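Local atomic coordinates of 6-phosphogluconate dehydrogenase NAD-binding (Dyadobacter fermentans, PDB entry 4GBJ), a protein that probably acts as an NAD- or NADP-dependent oxidoreductase of the 6-phosphogluconate and 3-hydroxyisobutyrate dehydrogenase type. Residues Phe179-Glu190 against Met259-Arg268. Sequence-based numbering, arbitrary orientation.
Sequences FMIACSLEMMGE and MPFADIIRNR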
loop_
_atom_site.group_PDB
_atom_site.type_symbol
_atom_site.label_atom_id
_atom_site.label_comp_id
_atom_site.label_asym_id
_atom_site.label_seq_id
_atom_site.Cartn_x
_atom_site.Cartn_y
_atom_site.Cartn_z
ATOM N N PHE B 179 3.482 6.083 8.454
ATOM C CA PHE B 179 4.165 4.784 8.505
ATOM C C PHE B 179 3.745 3.937 7.318
ATOM O O PHE B 179 4.600 3.352 6.678
ATOM C CB PHE B 179 3.893 4.062 9.837
ATOM C CG PHE B 179 4.012 2.566 9.809
ATOM C CD1 PHE B 179 5.260 1.949 9.782
ATOM C CD2 PHE B 179 2.878 1.764 9.797
ATOM C CE1 PHE B 179 5.355 0.571 9.792
ATOM C CE2 PHE B 179 2.980 0.383 9.753
ATOM C CZ PHE B 179 4.205 -0.207 9.764
HETATM N N MSE B 180 2.454 3.918 6.983
HETATM C CA MSE B 180 1.967 3.104 5.864
HETATM C C MSE B 180 2.428 3.693 4.545
HETATM O O MSE B 180 2.737 2.944 3.627
HETATM C CB MSE B 180 0.467 2.948 5.869
HETATM C CG MSE B 180 0.038 1.986 6.934
HETATM SE SE MSE B 180 -1.875 1.653 7.110
HETATM C CE MSE B 180 -2.290 0.936 5.370
ATOM N N ILE B 181 2.563 5.029 4.470
ATOM C CA ILE B 181 3.081 5.649 3.245
ATOM C C ILE B 181 4.530 5.196 3.037
ATOM O O ILE B 181 4.883 4.789 1.937
ATOM C CB ILE B 181 2.948 7.157 3.240
ATOM C CG1 ILE B 181 1.455 7.583 3.195
ATOM C CG2 ILE B 181 3.741 7.765 2.014
ATOM C CD1 ILE B 181 1.256 9.097 3.578
ATOM N N ALA B 182 5.344 5.230 4.102
ATOM C CA ALA B 182 6.761 4.836 4.094
ATOM C C ALA B 182 6.902 3.354 3.741
ATOM O O ALA B 182 7.805 3.001 2.956
ATOM C CB ALA B 182 7.419 5.133 5.436
ATOM N N CYS B 183 6.020 2.496 4.268
ATOM C CA CYS B 183 6.004 1.071 3.882
ATOM C C CYS B 183 5.692 0.898 2.398
ATOM O O CYS B 183 6.239 0.013 1.763
ATOM C CB CYS B 183 5.002 0.284 4.713
ATOM S SG CYS B 183 5.451 0.101 6.436
ATOM N N SER B 184 4.800 1.709 1.864
ATOM C CA SER B 184 4.416 1.639 0.436
ATOM C C SER B 184 5.597 1.972 -0.411
ATOM O O SER B 184 5.853 1.302 -1.400
ATOM C CB SER B 184 3.230 2.568 0.162
ATOM O OG SER B 184 2.187 2.176 1.045
ATOM N N LEU B 185 6.347 3.007 -0.021
ATOM C CA LEU B 185 7.573 3.360 -0.723
ATOM C C LEU B 185 8.603 2.227 -0.701
ATOM O O LEU B 185 9.225 1.924 -1.712
ATOM C CB LEU B 185 8.214 4.581 -0.086
ATOM C CG LEU B 185 7.553 5.934 -0.466
ATOM C CD1 LEU B 185 7.917 7.006 0.595
ATOM C CD2 LEU B 185 7.987 6.369 -1.841
ATOM N N GLU B 186 8.795 1.627 0.471
ATOM C CA GLU B 186 9.758 0.559 0.620
ATOM C C GLU B 186 9.355 -0.692 -0.189
ATOM O O GLU B 186 10.210 -1.268 -0.848
ATOM C CB GLU B 186 9.961 0.221 2.113
ATOM C CG GLU B 186 10.777 -1.028 2.335
ATOM C CD GLU B 186 12.206 -0.953 1.880
ATOM O OE1 GLU B 186 12.822 -2.030 1.742
ATOM O OE2 GLU B 186 12.764 0.168 1.829
HETATM N N MSE B 187 8.108 -1.146 -0.121
HETATM C CA MSE B 187 7.739 -2.375 -0.829
HETATM C C MSE B 187 7.854 -2.157 -2.359
HETATM O O MSE B 187 8.225 -3.075 -3.071
HETATM C CB MSE B 187 6.344 -2.875 -0.437
HETATM C CG MSE B 187 5.161 -1.968 -0.946
HETATM SE SE MSE B 187 3.436 -2.664 -0.384
HETATM C CE MSE B 187 3.293 -2.027 1.404
HETATM N N MSE B 188 7.564 -0.936 -2.850
HETATM C CA MSE B 188 7.749 -0.607 -4.270
HETATM C C MSE B 188 9.257 -0.575 -4.642
HETATM O O MSE B 188 9.635 -1.104 -5.682
HETATM C CB MSE B 188 7.074 0.699 -4.639
HETATM C CG MSE B 188 5.590 0.516 -4.769
HETATM SE SE MSE B 188 4.575 2.024 -5.422
HETATM C CE MSE B 188 4.676 3.290 -4.007
ATOM N N GLY B 189 10.095 -0.016 -3.789
ATOM C CA GLY B 189 11.543 -0.070 -4.006
ATOM C C GLY B 189 12.051 -1.500 -4.159
ATOM O O GLY B 189 12.752 -1.839 -5.116
ATOM N N GLU B 190 11.613 -2.375 -3.261
ATOM C CA GLU B 190 11.999 -3.785 -3.288
ATOM C C GLU B 190 11.488 -4.472 -4.511
ATOM O O GLU B 190 12.243 -5.159 -5.210
ATOM C CB GLU B 190 11.481 -4.530 -2.031
ATOM C CG GLU B 190 12.191 -4.066 -0.760
ATOM C CD GLU B 190 11.813 -4.821 0.507
ATOM O OE1 GLU B 190 11.456 -6.000 0.382
ATOM O OE2 GLU B 190 11.810 -4.238 1.615
HETATM N N MSE B 259 7.358 -2.887 15.771
HETATM C CA MSE B 259 6.988 -2.465 14.422
HETATM C C MSE B 259 8.098 -2.875 13.452
HETATM O O MSE B 259 8.841 -2.008 13.020
HETATM C CB MSE B 259 6.792 -0.915 14.343
HETATM C CG MSE B 259 5.796 -0.297 15.292
HETATM SE SE MSE B 259 3.972 -0.676 14.917
HETATM C CE MSE B 259 3.807 0.790 13.712
ATOM N N PRO B 260 8.226 -4.180 13.103
ATOM C CA PRO B 260 9.347 -4.641 12.276
ATOM C C PRO B 260 9.542 -3.908 10.982
ATOM O O PRO B 260 10.689 -3.578 10.697
ATOM C CB PRO B 260 9.011 -6.137 12.050
ATOM C CG PRO B 260 8.317 -6.515 13.262
ATOM C CD PRO B 260 7.447 -5.337 13.594
ATOM N N PHE B 261 8.455 -3.546 10.249
ATOM C CA PHE B 261 8.578 -2.771 9.051
ATOM C C PHE B 261 9.166 -1.391 9.350
ATOM O O PHE B 261 9.978 -0.877 8.573
ATOM C CB PHE B 261 7.203 -2.615 8.333
ATOM C CG PHE B 261 6.727 -3.753 7.452
ATOM C CD1 PHE B 261 7.484 -4.909 7.303
ATOM C CD2 PHE B 261 5.666 -3.567 6.587
ATOM C CE1 PHE B 261 7.075 -5.919 6.414
ATOM C CE2 PHE B 261 5.287 -4.552 5.689
ATOM C CZ PHE B 261 5.985 -5.721 5.611
ATOM N N ALA B 262 8.723 -0.768 10.432
ATOM C CA ALA B 262 9.247 0.575 10.765
ATOM C C ALA B 262 10.781 0.559 11.054
ATOM O O ALA B 262 11.473 1.527 10.741
ATOM C CB ALA B 262 8.474 1.180 11.928
ATOM N N ASP B 263 11.324 -0.555 11.592
ATOM C CA ASP B 263 12.771 -0.708 11.836
ATOM C C ASP B 263 13.556 -0.609 10.524
ATOM O O ASP B 263 14.548 0.110 10.448
ATOM C CB ASP B 263 13.079 -2.048 12.492
ATOM C CG ASP B 263 12.392 -2.316 13.827
ATOM O OD1 ASP B 263 11.907 -1.350 14.461
ATOM O OD2 ASP B 263 12.388 -3.460 14.259
ATOM N N ILE B 264 13.037 -1.280 9.479
ATOM C CA ILE B 264 13.593 -1.282 8.124
ATOM C C ILE B 264 13.550 0.131 7.565
ATOM O O ILE B 264 14.564 0.579 7.111
ATOM C CB ILE B 264 12.866 -2.258 7.199
ATOM C CG1 ILE B 264 12.956 -3.734 7.697
ATOM C CG2 ILE B 264 13.346 -2.150 5.741
ATOM C CD1 ILE B 264 14.088 -4.301 7.713
ATOM N N ILE B 265 12.425 0.852 7.696
ATOM C CA ILE B 265 12.274 2.225 7.212
ATOM C C ILE B 265 13.272 3.130 7.894
ATOM O O ILE B 265 13.974 3.899 7.225
ATOM C CB ILE B 265 10.820 2.696 7.439
ATOM C CG1 ILE B 265 9.818 1.934 6.520
ATOM C CG2 ILE B 265 10.655 4.165 7.309
ATOM C CD1 ILE B 265 10.020 2.074 5.095
ATOM N N ARG B 266 13.368 3.022 9.223
ATOM C CA ARG B 266 14.360 3.793 9.957
ATOM C C ARG B 266 15.772 3.580 9.392
ATOM O O ARG B 266 16.477 4.559 9.163
ATOM C CB ARG B 266 14.340 3.439 11.449
ATOM C CG ARG B 266 15.420 4.121 12.283
ATOM C CD ARG B 266 15.159 3.858 13.763
ATOM N NE ARG B 266 16.303 4.238 14.587
ATOM C CZ ARG B 266 17.433 3.549 14.705
ATOM N NH1 ARG B 266 17.610 2.417 14.023
ATOM N NH2 ARG B 266 18.408 3.998 15.475
ATOM N N ASN B 267 16.172 2.341 9.138
ATOM C CA ASN B 267 17.536 2.060 8.607
ATOM C C ASN B 267 17.716 2.604 7.217
ATOM O O ASN B 267 18.833 3.034 6.904
ATOM C CB ASN B 267 17.889 0.560 8.648
ATOM C CG ASN B 267 18.170 0.102 10.069
ATOM O OD1 ASN B 267 18.462 0.895 10.944
ATOM N ND2 ASN B 267 18.003 -1.175 10.354
ATOM N N ARG B 268 16.623 2.661 6.385
ATOM C CA ARG B 268 16.763 3.275 5.070
ATOM C C ARG B 268 17.175 4.767 5.174
ATOM O O ARG B 268 17.979 5.231 4.380
ATOM C CB ARG B 268 15.470 3.191 4.278
ATOM C CG ARG B 268 14.988 1.816 3.957
ATOM C CD ARG B 268 16.063 0.989 3.309
ATOM N NE ARG B 268 15.536 -0.181 2.621
ATOM C CZ ARG B 268 16.280 -1.141 2.076
ATOM N NH1 ARG B 268 17.594 -1.094 2.153
ATOM N NH2 ARG B 268 15.706 -2.174 1.480
#
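The carboxylate of Glu186 is gripped side-on by two nitrogens of Arg268. Arg268 NH2 gives a nearly straight bond of 2.9 Å to Glu186 OE1, reaching its syn lone pair from within the guanidinium plane, while Arg268 NE donates to Glu186 OE2 on the syn side but somewhat out of the carboxylate plane; the two planes are turned 32° apart. NH1 of Arg268 makes a second salt bridge, to Asp292. Replacing Arg268 by an alanine would probably leave the buried Glu186 without the two-nitrogen grip that fixes its carboxylate, and Asp292 without one salt-bridge partner. Segments 179-190 and 260-268, on helices 169-197 and 260-274 of the all-helical C-terminal domain of this dehydrogenase family, cross at 71°. Ile265 wedges between them, its CD1 3.5 Å from Glu186 CB and its CG2 against Ala182 CB. In Phe179, CG lies roughly anti to the backbone N (chi1 155°), which carries the ring across to the start of helix 260-274, where Met259 CE sits over the centre of one face, 4.0 Å from the centroid, and Cys183 SG lies toward the rim of the opposite face. Cys183 SG also meets Phe261 CD2, obliquely, at 3.7 Å. At the dimer interface, Phe261 stacks on Phe261 of the second subunit.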